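PDB 6Q75: GH26A from Muricauda sp. MAR_2010_75, which is a glycoside hydrolase of family 26 and probably cleaves beta-linked polysaccharides such as mannans, as other members of the family do. Local coordinates for residues W185-G190 with Q230-K235; Q200-L205 with H241-I246. All blocks are in the same frame, centred on the assembly; numbering follows the deposited sequence.

Contact 1: residues W185-G190 with Q230-K235; sequences WGNKKG and QAYDYK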
loop_
_atom_site.group_PDB
_atom_site.type_symbol
_atom_site.label_atom_id
_atom_site.label_comp_id
_atom_site.label_asym_id
_atom_site.label_seq_id
_atom_site.Cartn_x
_atom_site.Cartn_y
_atom_site.Cartn_z
ATOM N N TRP A 185 5.173 -10.669 -9.827
ATOM C CA TRP A 185 4.600 -11.405 -8.706
ATOM C C TRP A 185 3.096 -11.635 -8.861
ATOM O O TRP A 185 2.456 -12.160 -7.937
ATOM C CB TRP A 185 4.887 -10.661 -7.397
ATOM C CG TRP A 185 4.277 -9.288 -7.344
ATOM C CD1 TRP A 185 2.992 -8.969 -6.974
ATOM C CD2 TRP A 185 4.934 -8.054 -7.613
ATOM N NE1 TRP A 185 2.802 -7.605 -7.038
ATOM C CE2 TRP A 185 3.976 -7.018 -7.424
ATOM C CE3 TRP A 185 6.224 -7.718 -8.044
ATOM C CZ2 TRP A 185 4.283 -5.683 -7.623
ATOM C CZ3 TRP A 185 6.536 -6.391 -8.242
ATOM C CH2 TRP A 185 5.558 -5.379 -8.040
ATOM N N GLY A 186 2.522 -11.247 -9.998
ATOM C CA GLY A 186 1.088 -11.310 -10.185
ATOM C C GLY A 186 0.599 -12.633 -10.737
ATOM O O GLY A 186 1.340 -13.382 -11.386
ATOM N N ASN A 187 -0.676 -12.907 -10.457
ATOM C CA ASN A 187 -1.365 -14.113 -10.920
ATOM C C ASN A 187 -0.579 -15.394 -10.630
ATOM O O ASN A 187 -0.434 -16.259 -11.488
ATOM C CB ASN A 187 -1.663 -14.022 -12.418
ATOM C CG ASN A 187 -2.605 -15.109 -12.882
ATOM O OD1 ASN A 187 -3.438 -15.580 -12.122
ATOM N ND2 ASN A 187 -2.471 -15.518 -14.136
ATOM N N LYS A 188 -0.090 -15.534 -9.391
ATOM C CA LYS A 188 0.589 -16.745 -8.937
ATOM C C LYS A 188 -0.378 -17.481 -8.016
ATOM O O LYS A 188 -0.483 -17.172 -6.830
ATOM C CB LYS A 188 1.886 -16.400 -8.242
ATOM C CG LYS A 188 2.849 -15.628 -9.139
ATOM C CD LYS A 188 3.429 -16.524 -10.261
ATOM C CE LYS A 188 4.413 -15.726 -11.141
ATOM N NZ LYS A 188 3.784 -14.687 -11.997
ATOM N N LYS A 189 -1.118 -18.429 -8.574
ATOM C CA LYS A 189 -2.160 -19.086 -7.794
ATOM C C LYS A 189 -1.626 -20.283 -7.001
ATOM O O LYS A 189 -0.519 -20.781 -7.228
ATOM C CB LYS A 189 -3.316 -19.515 -8.709
ATOM C CG LYS A 189 -4.075 -18.304 -9.333
ATOM C CD LYS A 189 -5.453 -18.702 -9.850
ATOM C CE LYS A 189 -6.194 -17.547 -10.556
ATOM N NZ LYS A 189 -5.698 -17.313 -11.959
ATOM N N GLY A 190 -2.427 -20.728 -6.036
ATOM C CA GLY A 190 -2.147 -21.969 -5.341
ATOM C C GLY A 190 -1.262 -21.794 -4.118
ATOM O O GLY A 190 -0.721 -20.724 -3.836
ATOM N N GLN A 230 -5.991 -9.004 -17.260
ATOM C CA GLN A 230 -6.908 -9.536 -16.260
ATOM C C GLN A 230 -6.411 -9.308 -14.834
ATOM O O GLN A 230 -5.202 -9.236 -14.549
ATOM C CB GLN A 230 -7.136 -11.041 -16.472
ATOM C CG GLN A 230 -7.628 -11.427 -17.871
ATOM C CD GLN A 230 -6.485 -11.764 -18.842
ATOM O OE1 GLN A 230 -5.328 -11.354 -18.658
ATOM N NE2 GLN A 230 -6.813 -12.516 -19.877
ATOM N N ALA A 231 -7.374 -9.228 -13.929
ATOM C CA ALA A 231 -7.114 -9.294 -12.499
ATOM C C ALA A 231 -8.149 -10.226 -11.896
ATOM O O ALA A 231 -9.364 -10.035 -12.073
ATOM C CB ALA A 231 -7.143 -7.912 -11.837
ATOM N N TYR A 232 -7.665 -11.241 -11.183
ATOM C CA TYR A 232 -8.505 -12.362 -10.810
ATOM C C TYR A 232 -9.103 -12.147 -9.422
ATOM O O TYR A 232 -8.915 -11.106 -8.786
ATOM C CB TYR A 232 -7.685 -13.654 -10.945
ATOM C CG TYR A 232 -7.373 -13.908 -12.416
ATOM C CD1 TYR A 232 -8.389 -14.250 -13.297
ATOM C CD2 TYR A 232 -6.093 -13.748 -12.923
ATOM C CE1 TYR A 232 -8.132 -14.459 -14.648
ATOM C CE2 TYR A 232 -5.825 -13.959 -14.269
ATOM C CZ TYR A 232 -6.854 -14.317 -15.123
ATOM O OH TYR A 232 -6.613 -14.527 -16.466
ATOM N N ASP A 233 -9.859 -13.141 -8.961
ATOM C CA ASP A 233 -10.610 -13.025 -7.718
ATOM C C ASP A 233 -9.695 -12.759 -6.527
ATOM O O ASP A 233 -8.627 -13.363 -6.388
ATOM C CB ASP A 233 -11.399 -14.305 -7.453
ATOM C CG ASP A 233 -12.603 -14.467 -8.376
ATOM O OD1 ASP A 233 -13.159 -13.454 -8.848
ATOM O OD2 ASP A 233 -13.011 -15.627 -8.598
ATOM N N TYR A 234 -10.161 -11.891 -5.628
ATOM C CA TYR A 234 -9.395 -11.540 -4.434
ATOM C C TYR A 234 -8.964 -12.775 -3.656
ATOM O O TYR A 234 -7.805 -12.888 -3.241
ATOM C CB TYR A 234 -10.237 -10.640 -3.526
ATOM C CG TYR A 234 -10.520 -9.228 -4.062
ATOM C CD1 TYR A 234 -9.506 -8.450 -4.616
ATOM C CD2 TYR A 234 -11.799 -8.674 -3.970
ATOM C CE1 TYR A 234 -9.749 -7.158 -5.044
ATOM C CE2 TYR A 234 -12.062 -7.375 -4.412
ATOM C CZ TYR A 234 -11.028 -6.628 -4.953
ATOM O OH TYR A 234 -11.263 -5.352 -5.383
ATOM N N LYS A 235 -9.899 -13.703 -3.424
ATOM C CA LYS A 235 -9.643 -14.798 -2.488
ATOM C C LYS A 235 -8.534 -15.721 -2.963
ATOM O O LYS A 235 -7.877 -16.354 -2.126
ATOM C CB LYS A 235 -10.924 -15.600 -2.256
ATOM C CG LYS A 235 -11.398 -16.392 -3.452
ATOM C CD LYS A 235 -12.567 -17.281 -3.081
ATOM C CE LYS A 235 -13.363 -17.682 -4.314
#
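Lys-189 and Asn-187 close on the ring of Tyr-232 where two loops of the (beta/alpha)8 barrel of this family 26 glycoside hydrolase meet: residues 185-190, following strand 170-173, and residues 230-235, following strand 214-221. The tight part is a cation-pi contact. The ammonium group of Lys-189 lies over one face of the Tyr-232 ring, with NZ 4.0 Å from the ring centroid and 21° off the normal, displaced toward the rim at CD2 and CG. The lysine side chain runs almost straight as far as CE and bends only at its last torsion (chi4 78°), which turns NZ onto the ring.

Asn-187 approaches the same tyrosine obliquely, its amide plane inclined by 33° to the ring. Its OD1 comes within 3.3 Å of Tyr-232 CD2, while CG and ND2 lie near CE2. With CG anti to the backbone N, the amide extends from its loop toward the tyrosine and also reaches the lysine. The ammonium group is therefore held from two directions, by the pi cloud and by the amide oxygen, and both would probably favour its positive charge.

In contrast to this close packing on the ring face, the contact as a whole is small and lies at the surface: 119 Å² is buried between the segments, none of the three touching residues is fully buried, and Lys-189 is exposed to solvent. The carbonyl O of Tyr-232 accepts a hydrogen bond from the side-chain ND2 of Asn-179, and Asn-187 is backbone-bonded to Met-178, which ties both loops to residues 178-179. Within the 185-190 loop, Lys-189 NZ donates to Asn-187 OD1 at 2.9 Å, in the carbonyl plane and on a lone pair of the oxygen.

Contact 2: residues Q200-L205 with H241-I246; sequences QLYDRL and HKYVDI
Residues 200-205 form part of helix 194-208, widening into a pi-type turn at 203-205, and pass a short 3-10 turn at 241-243, with the CA atoms of Tyr-202 and Tyr-243 7.3 Å apart. These two tyrosines carry the contact as a T-shaped (edge-to-face) pair, their ring centroids 5.3 Å apart and their planes at 81°. Tyr-243 supplies the edge. Its CD1 sits 3.8 Å above the plane of the Tyr-202 ring, toward the rim, and lies 3.9 Å from Tyr-202 CG. The chi1 of Tyr-202 (-173°) swings the ring away from its own backbone N and out toward the 3-10 turn.

On the other segment, the CG methylene of Lys-242 lies 3.9 Å above the centre of the Tyr-243 ring, packing the aliphatic part of an exposed lysine against one of its faces. The backbone takes part as well: Tyr-243 O stands 4.0 Å from Tyr-202 CD2 and accepts a hydrogen bond from the indole NE1 of Trp-198, one helical turn before Tyr-202. Farther inward, Tyr-202 meets the ring of Trp-216 on strand 214-221. The edge-to-face pair thus joins helix 194-208 of the (beta/alpha)8 barrel to the 3-10 turn in the connection between its parallel strands 214-221 and 246-251.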
loop_
_atom_site.group_PDB
_atom_site.type_symbol
_atom_site.label_atom_id
_atom_site.label_comp_id
_atom_site.label_asym_id
_atom_site.label_seq_id
_atom_site.Cartn_x
_atom_site.Cartn_y
_atom_site.Cartn_z
ATOM N N GLN A 200 6.752 -15.508 3.276
ATOM C CA GLN A 200 8.213 -15.444 3.340
ATOM C C GLN A 200 8.685 -14.021 3.623
ATOM O O GLN A 200 9.625 -13.806 4.405
ATOM C CB GLN A 200 8.825 -15.969 2.037
ATOM C CG GLN A 200 10.334 -16.177 2.088
ATOM C CD GLN A 200 10.849 -16.856 0.822
ATOM O OE1 GLN A 200 11.448 -16.216 -0.053
ATOM N NE2 GLN A 200 10.580 -18.135 0.703
ATOM N N LEU A 201 8.058 -13.033 2.986
ATOM C CA LEU A 201 8.394 -11.650 3.291
ATOM C C LEU A 201 8.018 -11.323 4.731
ATOM O O LEU A 201 8.764 -10.639 5.441
ATOM C CB LEU A 201 7.673 -10.703 2.324
ATOM C CG LEU A 201 7.994 -9.213 2.555
ATOM C CD1 LEU A 201 9.411 -8.924 2.107
ATOM C CD2 LEU A 201 7.038 -8.301 1.774
ATOM N N TYR A 202 6.852 -11.801 5.170
ATOM C CA TYR A 202 6.408 -11.535 6.533
ATOM C C TYR A 202 7.415 -12.085 7.529
ATOM O O TYR A 202 7.838 -11.385 8.458
ATOM C CB TYR A 202 5.024 -12.148 6.750
ATOM C CG TYR A 202 4.402 -11.774 8.071
ATOM C CD1 TYR A 202 4.780 -12.431 9.228
ATOM C CD2 TYR A 202 3.430 -10.772 8.161
ATOM C CE1 TYR A 202 4.239 -12.115 10.447
ATOM C CE2 TYR A 202 2.868 -10.447 9.405
ATOM C CZ TYR A 202 3.278 -11.126 10.534
ATOM O OH TYR A 202 2.759 -10.842 11.790
ATOM N N ASP A 203 7.812 -13.344 7.335
ATOM C CA ASP A 203 8.806 -13.951 8.213
ATOM C C ASP A 203 10.099 -13.143 8.223
ATOM O O ASP A 203 10.697 -12.929 9.287
ATOM C CB ASP A 203 9.055 -15.403 7.786
ATOM C CG ASP A 203 10.096 -16.112 8.650
ATOM O OD1 ASP A 203 9.849 -16.342 9.860
ATOM O OD2 ASP A 203 11.163 -16.452 8.101
ATOM N N ARG A 204 10.575 -12.704 7.056
ATOM C CA ARG A 204 11.857 -12.008 7.065
ATOM C C ARG A 204 11.745 -10.660 7.762
ATOM O O ARG A 204 12.620 -10.266 8.524
ATOM C CB ARG A 204 12.397 -11.822 5.647
ATOM C CG ARG A 204 13.807 -11.193 5.686
ATOM C CD ARG A 204 14.715 -11.559 4.514
ATOM N NE ARG A 204 16.116 -11.229 4.814
ATOM C CZ ARG A 204 17.001 -12.075 5.341
ATOM N NH1 ARG A 204 16.654 -13.324 5.626
ATOM N NH2 ARG A 204 18.248 -11.679 5.581
ATOM N N LEU A 205 10.674 -9.920 7.512
ATOM C CA LEU A 205 10.601 -8.592 8.110
ATOM C C LEU A 205 10.267 -8.649 9.596
ATOM O O LEU A 205 10.911 -7.977 10.411
ATOM C CB LEU A 205 9.574 -7.772 7.349
ATOM C CG LEU A 205 9.985 -7.429 5.921
ATOM C CD1 LEU A 205 8.927 -6.443 5.361
ATOM C CD2 LEU A 205 11.354 -6.784 5.872
ATOM N N HIS A 241 -5.871 -14.597 7.496
ATOM C CA HIS A 241 -5.994 -13.476 8.420
ATOM C C HIS A 241 -4.792 -13.352 9.342
ATOM O O HIS A 241 -4.521 -12.260 9.849
ATOM C CB HIS A 241 -7.267 -13.641 9.256
ATOM C CG HIS A 241 -8.506 -13.711 8.422
ATOM N ND1 HIS A 241 -8.836 -12.737 7.503
ATOM C CD2 HIS A 241 -9.475 -14.653 8.340
ATOM C CE1 HIS A 241 -9.966 -13.066 6.903
ATOM N NE2 HIS A 241 -10.381 -14.219 7.401
ATOM N N LYS A 242 -4.046 -14.435 9.551
ATOM C CA LYS A 242 -2.899 -14.366 10.437
ATOM C C LYS A 242 -1.809 -13.424 9.924
ATOM O O LYS A 242 -0.979 -12.946 10.714
ATOM C CB LYS A 242 -2.369 -15.797 10.584
ATOM C CG LYS A 242 -0.991 -15.945 11.125
ATOM C CD LYS A 242 -0.543 -17.379 11.026
ATOM C CE LYS A 242 0.749 -17.563 11.806
ATOM N NZ LYS A 242 0.669 -18.711 12.732
ATOM N N TYR A 243 -1.813 -13.116 8.627
ATOM C CA TYR A 243 -0.727 -12.383 7.992
ATOM C C TYR A 243 -1.144 -11.027 7.450
ATOM O O TYR A 243 -0.336 -10.382 6.766
ATOM C CB TYR A 243 -0.146 -13.195 6.827
ATOM C CG TYR A 243 0.458 -14.494 7.300
ATOM C CD1 TYR A 243 1.661 -14.502 7.970
ATOM C CD2 TYR A 243 -0.173 -15.705 7.062
ATOM C CE1 TYR A 243 2.222 -15.687 8.420
ATOM C CE2 TYR A 243 0.388 -16.894 7.503
ATOM C CZ TYR A 243 1.579 -16.878 8.179
ATOM O OH TYR A 243 2.146 -18.055 8.631
ATOM N N VAL A 244 -2.373 -10.584 7.703
ATOM C CA VAL A 244 -2.890 -9.362 7.077
ATOM C C VAL A 244 -3.629 -8.546 8.138
ATOM O O VAL A 244 -4.465 -9.093 8.862
ATOM C CB VAL A 244 -3.834 -9.687 5.898
ATOM C CG1 VAL A 244 -4.454 -8.393 5.341
ATOM C CG2 VAL A 244 -3.111 -10.478 4.787
ATOM N N ASP A 245 -3.330 -7.236 8.229
ATOM C CA ASP A 245 -4.049 -6.315 9.115
ATOM C C ASP A 245 -5.202 -5.611 8.405
ATOM O O ASP A 245 -6.273 -5.426 8.990
ATOM C CB ASP A 245 -3.098 -5.236 9.655
ATOM C CG ASP A 245 -2.112 -5.771 10.705
ATOM O OD1 ASP A 245 -2.549 -6.328 11.750
ATOM O OD2 ASP A 245 -0.888 -5.634 10.470
ATOM N N ILE A 246 -4.978 -5.182 7.173
ATOM C CA ILE A 246 -5.933 -4.349 6.439
ATOM C C ILE A 246 -5.975 -4.865 5.012
ATOM O O ILE A 246 -4.930 -5.207 4.449
ATOM C CB ILE A 246 -5.501 -2.872 6.489
ATOM C CG1 ILE A 246 -5.479 -2.377 7.935
ATOM C CG2 ILE A 246 -6.452 -1.984 5.619
ATOM C CD1 ILE A 246 -5.368 -0.907 8.057
#

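From the N terminus, the chain passes strand 170-173 and enters the loop holding residues 185-190, then helix 194-208 with residues 200-205. It continues through strand 214-221 to residues 230-235 and finally 241-246, which runs into strand 246-251. Contact 1 closes a loop with 39 residues between its segments, and contact 2 one with 35; the segments alternate, so the two closures cross rather than nest. Their centres are 18 Å apart and they do not touch. Contact 1 joins the long loops that follow two neighbouring parallel strands, whereas contact 2 ties the intervening helix to the return into the next strand.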